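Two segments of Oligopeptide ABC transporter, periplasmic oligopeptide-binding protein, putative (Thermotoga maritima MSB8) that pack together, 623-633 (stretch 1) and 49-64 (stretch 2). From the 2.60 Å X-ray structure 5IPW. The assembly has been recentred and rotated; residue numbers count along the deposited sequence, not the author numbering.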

# COMPACT_ATOMS: atom_id res chain seq x y z
N ASN A 623 -0.03 2.59 9.02
CA ASN A 623 1.33 3.05 8.80
C ASN A 623 1.80 4.13 9.81
O ASN A 623 2.98 4.21 10.12
CB ASN A 623 1.34 3.60 7.36
CG ASN A 623 2.71 4.00 6.91
OD1 ASN A 623 3.71 3.56 7.47
ND2 ASN A 623 2.76 4.85 5.89
N ALA A 624 0.88 4.96 10.28
CA ALA A 624 1.17 5.98 11.30
C ALA A 624 1.10 5.44 12.73
O ALA A 624 1.46 6.14 13.68
CB ALA A 624 0.19 7.13 11.15
N MET A 625 0.59 4.22 12.87
CA MET A 625 0.49 3.49 14.13
C MET A 625 -0.46 4.14 15.13
O MET A 625 -0.05 4.62 16.18
CB MET A 625 1.89 3.27 14.75
CG MET A 625 2.05 1.90 15.41
SD MET A 625 1.52 0.55 14.33
CE MET A 625 1.65 -0.86 15.42
N PRO A 626 -1.77 4.13 14.81
CA PRO A 626 -2.76 4.85 15.62
C PRO A 626 -3.00 4.34 17.03
O PRO A 626 -3.58 5.05 17.86
CB PRO A 626 -4.04 4.73 14.79
CG PRO A 626 -3.83 3.56 13.90
CD PRO A 626 -2.36 3.57 13.59
N MET A 627 -2.55 3.12 17.34
CA MET A 627 -2.68 2.61 18.69
C MET A 627 -1.98 3.51 19.72
O MET A 627 -2.35 3.51 20.89
CB MET A 627 -2.18 1.16 18.79
CG MET A 627 -0.66 0.97 18.73
SD MET A 627 -0.16 -0.77 18.50
CE MET A 627 0.76 -0.91 19.99
N GLN A 628 -0.98 4.28 19.28
CA GLN A 628 -0.25 5.20 20.18
C GLN A 628 -0.57 6.68 19.96
O GLN A 628 0.12 7.55 20.50
CB GLN A 628 1.29 4.96 20.13
CG GLN A 628 1.97 5.04 18.77
CD GLN A 628 2.22 6.44 18.29
OE1 GLN A 628 2.93 7.21 18.93
NE2 GLN A 628 1.65 6.79 17.13
N PHE A 629 -1.61 6.97 19.19
CA PHE A 629 -2.15 8.33 19.14
C PHE A 629 -2.74 8.63 20.49
O PHE A 629 -3.22 7.72 21.16
CB PHE A 629 -3.28 8.46 18.11
CG PHE A 629 -2.85 8.32 16.68
CD1 PHE A 629 -1.51 8.32 16.30
CD2 PHE A 629 -3.81 8.25 15.69
CE1 PHE A 629 -1.15 8.21 14.97
CE2 PHE A 629 -3.46 8.16 14.35
CZ PHE A 629 -2.13 8.13 13.99
N PHE A 630 -2.71 9.89 20.89
CA PHE A 630 -3.42 10.30 22.10
C PHE A 630 -3.98 11.71 22.04
O PHE A 630 -3.59 12.52 21.21
CB PHE A 630 -2.53 10.14 23.34
CG PHE A 630 -1.48 11.23 23.52
CD1 PHE A 630 -0.30 11.19 22.81
CD2 PHE A 630 -1.67 12.24 24.45
CE1 PHE A 630 0.68 12.16 23.00
CE2 PHE A 630 -0.70 13.21 24.64
CZ PHE A 630 0.47 13.18 23.91
N ILE A 631 -4.90 11.98 22.97
CA ILE A 631 -5.51 13.28 23.16
C ILE A 631 -4.99 13.88 24.46
O ILE A 631 -5.08 13.25 25.51
CB ILE A 631 -7.05 13.16 23.24
CG1 ILE A 631 -7.61 12.61 21.93
CG2 ILE A 631 -7.71 14.50 23.53
CD1 ILE A 631 -8.93 11.89 22.10
N GLU A 632 -4.49 15.10 24.40
CA GLU A 632 -3.98 15.77 25.60
C GLU A 632 -5.06 15.85 26.67
O GLU A 632 -6.22 16.09 26.36
CB GLU A 632 -3.48 17.16 25.26
CG GLU A 632 -2.22 17.14 24.41
CD GLU A 632 -1.76 18.50 23.95
OE1 GLU A 632 -2.55 19.47 24.02
OE2 GLU A 632 -0.60 18.60 23.48
N GLN A 633 -4.68 15.60 27.91
CA GLN A 633 -5.58 15.70 29.05
C GLN A 633 -5.12 16.84 29.94
O GLN A 633 -5.94 17.63 30.41
CB GLN A 633 -5.62 14.40 29.86
CG GLN A 633 -5.89 13.14 29.04
CD GLN A 633 -7.30 13.06 28.49
OE1 GLN A 633 -8.27 13.04 29.24
NE2 GLN A 633 -7.42 12.98 27.16
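Stretch 2 (49-64) VVQPVEKVGQFGGTWR

The most unusual feature of this contact is a glycine laid flat on an aromatic ring: Gly57 CA stands 3.5 Å from the centroid of the Phe630 ring and only 9° off the ring normal, a CH-pi contact over the face. The fit depends on the absent side chain, because an ideal CB on Gly57 would point toward stretch 1 and come within 3.0 Å of Phe630 CD1.

Stretch 2 enters as a strand from Val49, runs through a long loop and becomes strand again at Thr62. It follows stretch 1 in the same overall direction, since the nearest CA pairs rise together: Gln628 with Pro52 (6.4 Å between CA atoms), Phe630 with Gly57 (CA to CA 5.7 Å) and Ile631 with Gly61 (CA to CA 6.3 Å). No backbone-to-backbone hydrogen bond joins them; instead, two glutamine side chains reach across to main-chain amides. Val53 N donates to Gln628 OE1 at 2.9 Å and 171°, while Gln633 N donates to Gln58 OE1 at 3.0 Å and 176°. Gln628 is held for this role by its NE2, which donates to Met625 O at 2.9 Å.

Near the start of stretch 2, Val50 CG2 meets Met627 CE at 3.3 Å. At its far end, Trp63 CH2 lies 3.6 Å from Phe629 CD2 and 4.0 Å from Pro626 CB; the two aromatic planes are inclined at 59°.

Gly60 (phi/psi 133/-178) and Gly61 (94/165) adopt backbone angles that themselves call for glycine. Ile631 CD1 approaches Gly61 CA to 4.0 Å, and an ideal CB there would lie 2.7 Å from that methyl. Water 2 bridges the backbones, accepting from Ile631 N at 2.7 Å, with its oxygen 2.9 Å from Gly60 O.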

# COMPACT_ATOMS: atom_id res chain seq x y z
N VAL A 49 6.45 -3.52 22.84
CA VAL A 49 6.84 -2.24 23.42
C VAL A 49 6.90 -1.23 22.30
O VAL A 49 7.56 -1.44 21.29
CB VAL A 49 8.20 -2.32 24.13
CG1 VAL A 49 8.56 -0.98 24.76
CG2 VAL A 49 8.16 -3.41 25.20
N VAL A 50 6.18 -0.12 22.49
CA VAL A 50 5.99 0.85 21.42
C VAL A 50 6.60 2.17 21.81
O VAL A 50 6.32 2.69 22.88
CB VAL A 50 4.50 1.00 21.13
CG1 VAL A 50 4.25 2.09 20.09
CG2 VAL A 50 3.97 -0.33 20.64
N GLN A 51 7.46 2.71 20.95
CA GLN A 51 8.01 4.02 21.19
C GLN A 51 7.15 5.07 20.50
O GLN A 51 6.91 4.99 19.29
CB GLN A 51 9.45 4.13 20.71
CG GLN A 51 10.10 5.43 21.11
CD GLN A 51 11.48 5.56 20.52
OE1 GLN A 51 12.34 4.69 20.73
NE2 GLN A 51 11.71 6.63 19.75
N PRO A 52 6.67 6.06 21.26
CA PRO A 52 5.83 7.08 20.69
C PRO A 52 6.45 7.81 19.51
O PRO A 52 7.66 8.00 19.46
CB PRO A 52 5.65 8.06 21.84
CG PRO A 52 5.75 7.23 23.06
CD PRO A 52 6.69 6.11 22.73
N VAL A 53 5.60 8.23 18.58
CA VAL A 53 6.02 9.08 17.49
C VAL A 53 6.57 10.40 18.01
O VAL A 53 7.50 10.94 17.44
CB VAL A 53 4.85 9.36 16.52
CG1 VAL A 53 5.17 10.52 15.59
CG2 VAL A 53 4.54 8.11 15.71
N GLU A 54 5.99 10.90 19.09
CA GLU A 54 6.26 12.26 19.53
C GLU A 54 6.61 12.31 21.00
O GLU A 54 7.62 12.90 21.38
CB GLU A 54 5.01 13.11 19.27
CG GLU A 54 5.22 14.60 19.33
CD GLU A 54 3.91 15.36 19.19
OE1 GLU A 54 3.77 16.42 19.83
OE2 GLU A 54 3.02 14.87 18.45
N LYS A 55 5.77 11.71 21.83
CA LYS A 55 6.03 11.68 23.24
C LYS A 55 5.14 10.67 23.92
O LYS A 55 4.19 10.16 23.33
CB LYS A 55 5.81 13.06 23.86
CG LYS A 55 4.40 13.59 23.69
CD LYS A 55 4.30 15.06 24.10
CE LYS A 55 4.26 15.21 25.60
NZ LYS A 55 4.14 16.63 26.01
N VAL A 56 5.45 10.39 25.18
CA VAL A 56 4.66 9.46 25.96
C VAL A 56 3.28 10.08 26.17
O VAL A 56 3.18 11.24 26.54
CB VAL A 56 5.34 9.14 27.31
CG1 VAL A 56 4.45 8.27 28.20
CG2 VAL A 56 6.67 8.43 27.06
N GLY A 57 2.24 9.30 25.91
CA GLY A 57 0.88 9.81 25.88
C GLY A 57 0.13 9.73 27.20
O GLY A 57 0.64 9.22 28.18
N GLN A 58 -1.10 10.25 27.19
CA GLN A 58 -1.99 10.25 28.35
C GLN A 58 -3.25 9.50 27.99
O GLN A 58 -3.69 9.51 26.84
CB GLN A 58 -2.37 11.67 28.74
CG GLN A 58 -1.21 12.50 29.24
CD GLN A 58 -1.58 13.96 29.44
OE1 GLN A 58 -1.84 14.68 28.47
NE2 GLN A 58 -1.61 14.41 30.69
N PHE A 59 -3.82 8.83 28.99
CA PHE A 59 -4.99 8.00 28.78
C PHE A 59 -6.26 8.86 28.75
O PHE A 59 -6.40 9.81 29.53
CB PHE A 59 -5.15 6.99 29.92
CG PHE A 59 -4.24 5.82 29.82
CD1 PHE A 59 -4.32 4.97 28.73
CD2 PHE A 59 -3.33 5.53 30.83
CE1 PHE A 59 -3.49 3.86 28.63
CE2 PHE A 59 -2.49 4.43 30.75
CZ PHE A 59 -2.58 3.59 29.65
N GLY A 60 -7.17 8.49 27.86
CA GLY A 60 -8.53 8.99 27.89
C GLY A 60 -9.02 9.47 26.55
O GLY A 60 -8.31 9.36 25.55
N GLY A 61 -10.25 9.97 26.55
CA GLY A 61 -10.79 10.72 25.42
C GLY A 61 -11.58 9.90 24.43
O GLY A 61 -11.54 8.67 24.42
N THR A 62 -12.33 10.62 23.59
CA THR A 62 -13.08 10.03 22.50
C THR A 62 -12.63 10.71 21.22
O THR A 62 -12.73 11.92 21.07
CB THR A 62 -14.61 10.18 22.66
OG1 THR A 62 -15.05 9.48 23.83
CG2 THR A 62 -15.35 9.61 21.47
N TRP A 63 -12.13 9.88 20.31
CA TRP A 63 -11.58 10.32 19.05
C TRP A 63 -12.72 10.39 18.04
O TRP A 63 -13.26 9.35 17.62
CB TRP A 63 -10.47 9.32 18.65
CG TRP A 63 -9.89 9.42 17.28
CD1 TRP A 63 -10.10 10.39 16.33
CD2 TRP A 63 -8.95 8.51 16.72
NE1 TRP A 63 -9.35 10.12 15.20
CE2 TRP A 63 -8.64 8.97 15.42
CE3 TRP A 63 -8.33 7.35 17.19
CZ2 TRP A 63 -7.74 8.30 14.59
CZ3 TRP A 63 -7.45 6.68 16.37
CH2 TRP A 63 -7.16 7.16 15.08
N ARG A 64 -13.08 11.61 17.66
CA ARG A 64 -14.18 11.86 16.74
C ARG A 64 -13.74 11.79 15.30
O ARG A 64 -12.84 12.52 14.88
CB ARG A 64 -14.79 13.24 17.00
CG ARG A 64 -15.34 13.41 18.42
CD ARG A 64 -15.70 14.85 18.70
NE ARG A 64 -14.52 15.70 18.67
CZ ARG A 64 -14.53 17.03 18.56
NH1 ARG A 64 -15.68 17.71 18.50
NH2 ARG A 64 -13.38 17.69 18.53
O HOH W 1 1.05 16.64 25.10
O HOH W 2 -5.70 9.96 24.57